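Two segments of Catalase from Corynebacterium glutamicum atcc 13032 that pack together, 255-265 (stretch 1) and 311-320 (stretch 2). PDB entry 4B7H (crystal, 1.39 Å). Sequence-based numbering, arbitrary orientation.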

# COMPACT_ATOMS: atom_id res chain seq x y z
N GLN A 255 8.94 -30.18 6.76
CA GLN A 255 8.01 -30.14 7.88
C GLN A 255 6.61 -29.74 7.44
O GLN A 255 5.62 -30.27 7.97
CB GLN A 255 8.54 -29.22 8.99
CG GLN A 255 9.90 -29.65 9.52
CD GLN A 255 10.34 -28.82 10.70
OE1 GLN A 255 9.98 -27.65 10.83
NE2 GLN A 255 11.14 -29.42 11.57
N ARG A 256 6.53 -28.82 6.49
CA ARG A 256 5.25 -28.47 5.87
C ARG A 256 4.60 -29.72 5.29
O ARG A 256 3.43 -30.00 5.53
CB ARG A 256 5.48 -27.41 4.78
CG ARG A 256 4.22 -26.98 4.06
CD ARG A 256 4.50 -25.89 3.02
NE ARG A 256 5.03 -24.67 3.62
CZ ARG A 256 5.15 -23.50 2.98
NH1 ARG A 256 4.77 -23.39 1.71
NH2 ARG A 256 5.63 -22.44 3.63
N GLU A 257 5.38 -30.48 4.52
CA GLU A 257 4.87 -31.67 3.87
C GLU A 257 4.51 -32.74 4.90
O GLU A 257 3.49 -33.42 4.76
CB GLU A 257 5.88 -32.20 2.86
CG GLU A 257 5.38 -33.38 2.04
CD GLU A 257 6.06 -33.49 0.68
OE1 GLU A 257 7.07 -32.80 0.45
OE2 GLU A 257 5.57 -34.27 -0.16
N ASP A 258 5.34 -32.89 5.93
CA ASP A 258 5.05 -33.88 6.97
C ASP A 258 3.71 -33.62 7.65
O ASP A 258 2.93 -34.56 7.88
CB ASP A 258 6.16 -33.90 8.01
CG ASP A 258 5.77 -34.70 9.24
OD1 ASP A 258 5.98 -35.93 9.25
OD2 ASP A 258 5.22 -34.09 10.20
N LEU A 259 3.44 -32.37 8.00
CA LEU A 259 2.20 -32.06 8.72
C LEU A 259 0.98 -32.27 7.81
O LEU A 259 -0.03 -32.86 8.25
CB LEU A 259 2.22 -30.65 9.32
CG LEU A 259 0.96 -30.26 10.10
CD1 LEU A 259 0.78 -31.15 11.34
CD2 LEU A 259 1.00 -28.80 10.49
N TYR A 260 1.07 -31.83 6.55
CA TYR A 260 0.00 -32.03 5.58
C TYR A 260 -0.31 -33.52 5.44
O TYR A 260 -1.46 -33.94 5.51
CB TYR A 260 0.38 -31.43 4.21
CG TYR A 260 -0.46 -31.97 3.06
CD1 TYR A 260 -1.73 -31.49 2.82
CD2 TYR A 260 0.02 -32.98 2.23
CE1 TYR A 260 -2.52 -31.98 1.77
CE2 TYR A 260 -0.74 -33.49 1.19
CZ TYR A 260 -2.02 -32.98 0.97
OH TYR A 260 -2.78 -33.48 -0.07
N ASN A 261 0.74 -34.31 5.22
CA ASN A 261 0.58 -35.74 5.03
C ASN A 261 0.01 -36.44 6.26
O ASN A 261 -0.85 -37.31 6.14
CB ASN A 261 1.91 -36.38 4.63
CG ASN A 261 2.30 -36.10 3.18
OD1 ASN A 261 1.45 -35.84 2.34
ND2 ASN A 261 3.59 -36.20 2.89
N ALA A 262 0.49 -36.06 7.45
CA ALA A 262 0.02 -36.69 8.68
C ALA A 262 -1.48 -36.50 8.82
O ALA A 262 -2.23 -37.44 9.11
CB ALA A 262 0.74 -36.11 9.89
N ILE A 263 -1.94 -35.28 8.59
CA ILE A 263 -3.36 -35.00 8.74
C ILE A 263 -4.19 -35.66 7.64
O ILE A 263 -5.27 -36.20 7.91
CB ILE A 263 -3.62 -33.49 8.85
CG1 ILE A 263 -3.01 -32.97 10.15
CG2 ILE A 263 -5.12 -33.18 8.80
CD1 ILE A 263 -3.08 -31.49 10.30
N GLU A 264 -3.68 -35.66 6.41
CA GLU A 264 -4.37 -36.31 5.30
C GLU A 264 -4.54 -37.81 5.55
O GLU A 264 -5.54 -38.42 5.15
CB GLU A 264 -3.61 -36.09 3.98
CG GLU A 264 -3.76 -34.71 3.40
CD GLU A 264 -5.20 -34.36 3.06
OE1 GLU A 264 -5.83 -35.15 2.31
OE2 GLU A 264 -5.71 -33.32 3.54
N ASN A 265 -3.56 -38.40 6.24
CA ASN A 265 -3.55 -39.83 6.51
C ASN A 265 -4.29 -40.21 7.79
O ASN A 265 -4.36 -41.38 8.14
CB ASN A 265 -2.12 -40.37 6.56
CG ASN A 265 -1.40 -40.24 5.23
OD1 ASN A 265 -2.03 -40.18 4.17
ND2 ASN A 265 -0.07 -40.20 5.27
N ILE A 311 -5.74 -31.27 19.44
CA ILE A 311 -5.52 -32.19 18.34
C ILE A 311 -5.61 -31.43 17.03
O ILE A 311 -6.43 -30.52 16.90
CB ILE A 311 -6.55 -33.36 18.40
CG1 ILE A 311 -6.30 -34.39 17.30
CG2 ILE A 311 -7.99 -32.84 18.39
CD1 ILE A 311 -7.12 -35.67 17.47
N LEU A 312 -4.73 -31.75 16.08
CA LEU A 312 -4.79 -31.12 14.77
C LEU A 312 -5.43 -32.11 13.81
O LEU A 312 -4.83 -33.15 13.50
CB LEU A 312 -3.40 -30.72 14.28
CG LEU A 312 -2.59 -29.83 15.24
CD1 LEU A 312 -1.23 -29.47 14.64
CD2 LEU A 312 -3.38 -28.58 15.61
N ASN A 313 -6.64 -31.79 13.35
CA ASN A 313 -7.38 -32.74 12.51
C ASN A 313 -7.93 -32.18 11.20
O ASN A 313 -8.76 -32.81 10.56
CB ASN A 313 -8.50 -33.42 13.32
CG ASN A 313 -9.56 -32.43 13.81
OD1 ASN A 313 -9.53 -31.24 13.48
ND2 ASN A 313 -10.51 -32.93 14.60
N ARG A 314 -7.47 -31.00 10.80
CA ARG A 314 -7.96 -30.40 9.57
C ARG A 314 -6.86 -29.60 8.88
O ARG A 314 -6.29 -28.68 9.47
CB ARG A 314 -9.17 -29.49 9.87
CG ARG A 314 -9.62 -28.61 8.70
CD ARG A 314 -10.26 -29.41 7.55
NE ARG A 314 -11.46 -30.10 8.02
CZ ARG A 314 -11.59 -31.42 8.11
NH1 ARG A 314 -10.61 -32.22 7.72
NH2 ARG A 314 -12.72 -31.94 8.58
N ASN A 315 -6.56 -29.96 7.64
CA ASN A 315 -5.65 -29.18 6.82
C ASN A 315 -6.36 -27.93 6.33
O ASN A 315 -7.59 -27.92 6.20
CB ASN A 315 -5.17 -30.00 5.61
CG ASN A 315 -4.04 -30.95 5.95
OD1 ASN A 315 -3.97 -32.08 5.43
ND2 ASN A 315 -3.12 -30.50 6.79
N PRO A 316 -5.60 -26.85 6.06
CA PRO A 316 -6.27 -25.69 5.45
C PRO A 316 -6.90 -26.05 4.09
O PRO A 316 -6.44 -26.97 3.42
CB PRO A 316 -5.12 -24.70 5.24
CG PRO A 316 -3.88 -25.53 5.20
CD PRO A 316 -4.14 -26.70 6.12
N ARG A 317 -7.94 -25.31 3.71
CA ARG A 317 -8.51 -25.43 2.37
C ARG A 317 -7.64 -24.70 1.34
O ARG A 317 -7.50 -25.16 0.21
CB ARG A 317 -9.92 -24.83 2.32
CG ARG A 317 -10.87 -25.29 3.41
CD ARG A 317 -11.33 -26.70 3.21
NE ARG A 317 -12.49 -27.01 4.05
CZ ARG A 317 -12.74 -28.22 4.54
NH1 ARG A 317 -11.91 -29.22 4.29
NH2 ARG A 317 -13.81 -28.42 5.30
N ASN A 318 -7.08 -23.56 1.74
CA ASN A 318 -6.24 -22.76 0.86
C ASN A 318 -5.13 -22.15 1.71
O ASN A 318 -5.40 -21.39 2.64
CB ASN A 318 -7.06 -21.67 0.14
CG ASN A 318 -6.21 -20.79 -0.78
OD1 ASN A 318 -5.31 -20.09 -0.31
ND2 ASN A 318 -6.51 -20.80 -2.08
N PHE A 319 -3.89 -22.54 1.41
CA PHE A 319 -2.72 -22.20 2.22
C PHE A 319 -2.52 -20.69 2.34
O PHE A 319 -2.36 -20.17 3.43
CB PHE A 319 -1.48 -22.87 1.61
CG PHE A 319 -0.22 -22.63 2.38
CD1 PHE A 319 0.57 -21.53 2.12
CD2 PHE A 319 0.17 -23.53 3.37
CE1 PHE A 319 1.74 -21.31 2.84
CE2 PHE A 319 1.34 -23.32 4.09
CZ PHE A 319 2.12 -22.20 3.83
N PHE A 320 -2.51 -19.98 1.22
CA PHE A 320 -2.29 -18.54 1.26
C PHE A 320 -3.40 -17.85 2.03
O PHE A 320 -3.15 -17.02 2.91
CB PHE A 320 -2.19 -17.96 -0.15
CG PHE A 320 -2.00 -16.46 -0.17
CD1 PHE A 320 -0.73 -15.91 -0.14
CD2 PHE A 320 -3.10 -15.61 -0.20
CE1 PHE A 320 -0.55 -14.53 -0.16
CE2 PHE A 320 -2.93 -14.23 -0.22
CZ PHE A 320 -1.65 -13.69 -0.19

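Stretch 2 begins as a strand that crosses helix 255-264, continues as a loop, and ends at the start of a second helix. The strand and the helix axis run at 77° to each other and approach to 8.3 Å. The contact is modest, 420 Å² summed over both sides, with no clear hydrogen bond across it. Apolar packing is its clearest feature.

Ile 311 lies out of reach, so the contact opens at Leu 312, whose CA-to-CB bond points toward the helix. Its side chain, m at chi1 and t at chi2, meets two residues one helical turn apart: CD1 lies 4.2 Å from Leu 259 CD1, and CB lies 4.1 Å from Ile 263 CD1. Leucine and isoleucine suit this buried place because their branched aliphatic chains fill space and ask for no polar partner. The backbone pays a price here. Leu 312 O, 3.8 Å from Ile 263 CG1, is covered by the contact and has no partner anywhere in the model.

Asn 313 and Arg 314 point their CB atoms away and offer the helix mainly backbone. Ile 263 CG2 rests 3.8 Å from Asn 313 C and 3.8 Å from Arg 314 N, and the CA atoms of Ile 263 and Asn 313 are 6.0 Å apart, so the helix comes close to the strand where no strand side chain stands between them. Ile 263 points toward stretch 2 and loses 91 Å² to it, the most of any helix residue; its beta branch lets CG2 lie along this peptide while CD1 reaches Leu 312. The polar side chains of Asn 313 and Arg 314 find hydrogen bonds elsewhere in the structure.

Asn 315, where the strand has given way to loop, is the most heavily covered residue of the contact, at 102 Å². It points toward the helix, and Asn 315 CA is 6.4 Å from Tyr 260 CA. Its side-chain amide sits among Ile 263, Tyr 260 and Glu 264, close to polar groups of the last two near the end of the helix. The amide is probably turned over in the model, which leaves its individual polar contacts open. A short, polar side chain fits a site bordered by both aliphatic and polar groups.

Pro 316, Arg 317 and Asn 318 make no contact with the helix. They carry the chain onward to a new helix, for which Asn 318 is the N-cap, its side chain capping a backbone N just past the stretch.

Phe 319 then points back toward stretch 1. Its CZ lies 3.4 Å from Arg 256 CZ, over one face of the guanidinium. The CA-to-CB bond of Arg 256 points sideways to stretch 2, but the long side chain, t at chi1 and chi2, brings its end nearer. A flat cation can take an aromatic over its face while its nitrogens bond in its own plane, and NH1 and NH2 are indeed hydrogen-bonded elsewhere in the structure.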